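Local coordinates for minor structural protein 5 (Lactococcus phage Tuc2009, PDB 5E7T) that is a minor structural protein of the phage particle, probably an accessory baseplate component, with a domain of the galactose-binding-like superfamily, at residues Y234-P239 against T257-Q262. Sequence-based numbering, arbitrary orientation.
Sequences YLDGTP and TSYNVQ
Where Tyr-234 and Leu-235 run antiparallel to Val-261 and Gln-262, a beta hairpin closed by a type I' turn is docked through its first strand onto strand 258-265. The sheet, in the C-terminal part of the chain, has four antiparallel strands, and strand 278-281 flanks strand 258-265 on its other side. Tyr-234 and Gln-262 form a hydrogen-bonded pair: Tyr-234 N donates to Gln-262 O at 3.0 Å and Gln-262 N to Tyr-234 O at 3.1 Å. Leu-235 and Val-261 are the adjoining non-hydrogen-bonded pair. Beyond these two pairs one more backbone bond, Asp-236 N to Asn-260 O at 2.8 Å, reaches the turn.

Its return partner is a side-chain oxygen: Asn-260 N donates to Asp-236 OD1 from above the carboxylate plane, 46° out of it. The example illustrates how a carboxylate can stand in for a backbone carbonyl where a strand bends into its turn. Asp-236 CG sits anti to the carbonyl carbon, beside the backbone N, and the carboxylate stands almost perpendicular to the Asn-260 amide. Water 1 accepts from Gly-237 N and gives weak bonds to Tyr-234 O and Asn-260 O, so it links the turn to one carbonyl on each of the two paired strands. Thr-36 of a Minor structural protein 4 chain packs on Asp-236.

Apolar contact is made by Leu-235 on Tyr-259, whose hydroxyl bonds Lys-254 N. A chi1 of 177° sets Leu-235 CG anti to the backbone N, and both methyls touch the ring, CD1 lying 3.8 Å from Tyr-259 CD1. A separate, polar contact comes obliquely to that same ring carbon without stacking: the second carboxylate oxygen, Asp-236 OD2, lies beside Tyr-259 CD1.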
ATOM      1  N   TYR B 234      25.161 -25.750  37.885  1.00 61.92           N
ATOM      2  CA  TYR B 234      25.370 -24.335  37.543  1.00 59.72           C
ATOM      3  C   TYR B 234      24.998 -23.461  38.736  1.00 61.61           C
ATOM      4  O   TYR B 234      23.833 -23.428  39.146  1.00 60.62           O
ATOM      5  CB  TYR B 234      24.463 -23.943  36.348  1.00 59.74           C
ATOM      6  CG  TYR B 234      24.867 -24.559  35.026  1.00 59.46           C
ATOM      7  CD1 TYR B 234      24.476 -25.851  34.686  1.00 60.89           C
ATOM      8  CD2 TYR B 234      25.628 -23.846  34.109  1.00 59.54           C
ATOM      9  CE1 TYR B 234      24.848 -26.424  33.467  1.00 60.59           C
ATOM     10  CE2 TYR B 234      25.999 -24.404  32.888  1.00 60.48           C
ATOM     11  CZ  TYR B 234      25.619 -25.699  32.573  1.00 66.75           C
ATOM     12  OH  TYR B 234      26.029 -26.245  31.373  1.00 66.49           O
ATOM     13  N   LEU B 235      25.986 -22.766  39.297  1.00 57.26           N
ATOM     14  CA  LEU B 235      25.744 -21.850  40.399  1.00 57.09           C
ATOM     15  C   LEU B 235      25.873 -20.486  39.779  1.00 62.16           C
ATOM     16  O   LEU B 235      26.920 -20.172  39.214  1.00 61.30           O
ATOM     17  CB  LEU B 235      26.751 -22.052  41.537  1.00 57.30           C
ATOM     18  CG  LEU B 235      26.639 -21.097  42.727  1.00 61.84           C
ATOM     19  CD1 LEU B 235      25.560 -21.533  43.722  1.00 62.50           C
ATOM     20  CD2 LEU B 235      27.977 -20.948  43.397  1.00 62.78           C
ATOM     21  N   ASP B 236      24.762 -19.719  39.787  1.00 60.32           N
ATOM     22  CA  ASP B 236      24.630 -18.370  39.243  1.00 59.76           C
ATOM     23  C   ASP B 236      25.003 -18.284  37.774  1.00 63.93           C
ATOM     24  O   ASP B 236      25.699 -17.361  37.371  1.00 66.20           O
ATOM     25  CB  ASP B 236      25.416 -17.365  40.105  1.00 61.65           C
ATOM     26  CG  ASP B 236      24.791 -17.127  41.466  1.00 73.46           C
ATOM     27  OD1 ASP B 236      23.534 -17.009  41.530  1.00 73.83           O
ATOM     28  OD2 ASP B 236      25.564 -16.984  42.467  1.00 78.30           O
ATOM     29  N   GLY B 237      24.560 -19.255  36.994  1.00 58.99           N
ATOM     30  CA  GLY B 237      24.839 -19.307  35.568  1.00 58.62           C
ATOM     31  C   GLY B 237      26.127 -19.985  35.136  1.00 64.92           C
ATOM     32  O   GLY B 237      26.224 -20.362  33.969  1.00 66.23           O
ATOM     33  N   THR B 238      27.132 -20.135  36.031  1.00 61.92           N
ATOM     34  CA  THR B 238      28.413 -20.787  35.680  1.00 62.70           C
ATOM     35  C   THR B 238      28.537 -22.216  36.280  1.00 69.32           C
ATOM     36  O   THR B 238      28.132 -22.418  37.437  1.00 71.29           O
ATOM     37  CB  THR B 238      29.675 -19.920  36.000  1.00 73.08           C
ATOM     38  OG1 THR B 238      29.788 -19.635  37.395  1.00 73.35           O
ATOM     39  CG2 THR B 238      29.752 -18.644  35.188  1.00 73.11           C
ATOM     40  N   PRO B 239      29.086 -23.216  35.523  1.00 62.98           N
ATOM     41  CA  PRO B 239      29.188 -24.573  36.065  1.00 62.79           C
ATOM     42  C   PRO B 239      30.307 -24.667  37.078  1.00 67.40           C
ATOM     43  O   PRO B 239      31.400 -24.117  36.875  1.00 69.61           O
ATOM     44  CB  PRO B 239      29.481 -25.430  34.832  1.00 64.57           C
ATOM     45  CG  PRO B 239      29.281 -24.516  33.655  1.00 67.51           C
ATOM     46  CD  PRO B 239      29.610 -23.176  34.150  1.00 62.69           C
ATOM     47  N   THR B 257      24.924 -14.557  51.813  1.00 79.30           N
ATOM     48  CA  THR B 257      24.661 -14.146  50.437  1.00 76.69           C
ATOM     49  C   THR B 257      23.662 -15.071  49.750  1.00 80.22           C
ATOM     50  O   THR B 257      23.674 -16.280  49.992  1.00 80.18           O
ATOM     51  CB  THR B 257      25.911 -13.935  49.595  1.00 77.01           C
ATOM     52  OG1 THR B 257      26.080 -15.073  48.792  1.00 74.30           O
ATOM     53  CG2 THR B 257      27.176 -13.660  50.396  1.00 76.05           C
ATOM     54  N   SER B 258      22.808 -14.489  48.874  1.00 75.56           N
ATOM     55  CA  SER B 258      21.802 -15.203  48.094  1.00 73.60           C
ATOM     56  C   SER B 258      22.503 -15.879  46.938  1.00 72.52           C
ATOM     57  O   SER B 258      23.431 -15.305  46.365  1.00 71.51           O
ATOM     58  CB  SER B 258      20.773 -14.228  47.525  1.00 79.06           C
ATOM     59  OG  SER B 258      20.198 -13.372  48.500  1.00 94.45           O
ATOM     60  N   TYR B 259      22.032 -17.071  46.555  1.00 66.51           N
ATOM     61  CA  TYR B 259      22.573 -17.823  45.422  1.00 64.33           C
ATOM     62  C   TYR B 259      21.442 -18.438  44.600  1.00 66.55           C
ATOM     63  O   TYR B 259      20.334 -18.616  45.127  1.00 67.06           O
ATOM     64  CB  TYR B 259      23.494 -18.948  45.929  1.00 65.97           C
ATOM     65  CG  TYR B 259      24.843 -18.471  46.421  1.00 67.89           C
ATOM     66  CD1 TYR B 259      25.884 -18.235  45.533  1.00 69.01           C
ATOM     67  CD2 TYR B 259      25.091 -18.296  47.779  1.00 69.24           C
ATOM     68  CE1 TYR B 259      27.133 -17.807  45.978  1.00 70.22           C
ATOM     69  CE2 TYR B 259      26.340 -17.874  48.237  1.00 70.12           C
ATOM     70  CZ  TYR B 259      27.352 -17.601  47.328  1.00 76.29           C
ATOM     71  OH  TYR B 259      28.585 -17.130  47.733  1.00 77.43           O
ATOM     72  N   ASN B 260      21.723 -18.777  43.315  1.00 59.92           N
ATOM     73  CA  ASN B 260      20.794 -19.504  42.448  1.00 59.20           C
ATOM     74  C   ASN B 260      21.525 -20.688  41.863  1.00 65.18           C
ATOM     75  O   ASN B 260      22.652 -20.563  41.390  1.00 65.53           O
ATOM     76  CB  ASN B 260      20.288 -18.702  41.290  1.00 57.47           C
ATOM     77  CG  ASN B 260      19.510 -17.493  41.597  1.00 72.14           C
ATOM     78  OD1 ASN B 260      18.338 -17.562  41.993  1.00 68.83           O
ATOM     79  ND2 ASN B 260      20.089 -16.379  41.174  1.00 64.68           N
ATOM     80  N   VAL B 261      20.860 -21.822  41.848  1.00 62.60           N
ATOM     81  CA  VAL B 261      21.391 -23.072  41.335  1.00 61.90           C
ATOM     82  C   VAL B 261      20.349 -23.695  40.424  1.00 65.56           C
ATOM     83  O   VAL B 261      19.140 -23.610  40.668  1.00 66.92           O
ATOM     84  CB  VAL B 261      21.916 -24.030  42.467  1.00 65.90           C
ATOM     85  CG1 VAL B 261      20.897 -24.209  43.577  1.00 67.31           C
ATOM     86  CG2 VAL B 261      22.384 -25.389  41.939  1.00 64.99           C
ATOM     87  N   GLN B 262      20.838 -24.246  39.331  1.00 59.35           N
ATOM     88  CA  GLN B 262      20.076 -24.967  38.329  1.00 57.92           C
ATOM     89  C   GLN B 262      20.987 -26.117  37.881  1.00 61.24           C
ATOM     90  O   GLN B 262      22.215 -25.982  37.963  1.00 59.36           O
ATOM     91  CB  GLN B 262      19.604 -24.048  37.185  1.00 57.47           C
ATOM     92  CG  GLN B 262      20.674 -23.150  36.602  1.00 50.88           C
ATOM     93  CD  GLN B 262      20.189 -22.166  35.582  1.00 68.57           C
ATOM     94  OE1 GLN B 262      18.992 -22.101  35.239  1.00 70.46           O
ATOM     95  NE2 GLN B 262      21.136 -21.400  35.035  1.00 58.31           N
TER
HETATM   96  O   HOH W   1      22.814 -21.125  38.029  1.00 58.20           O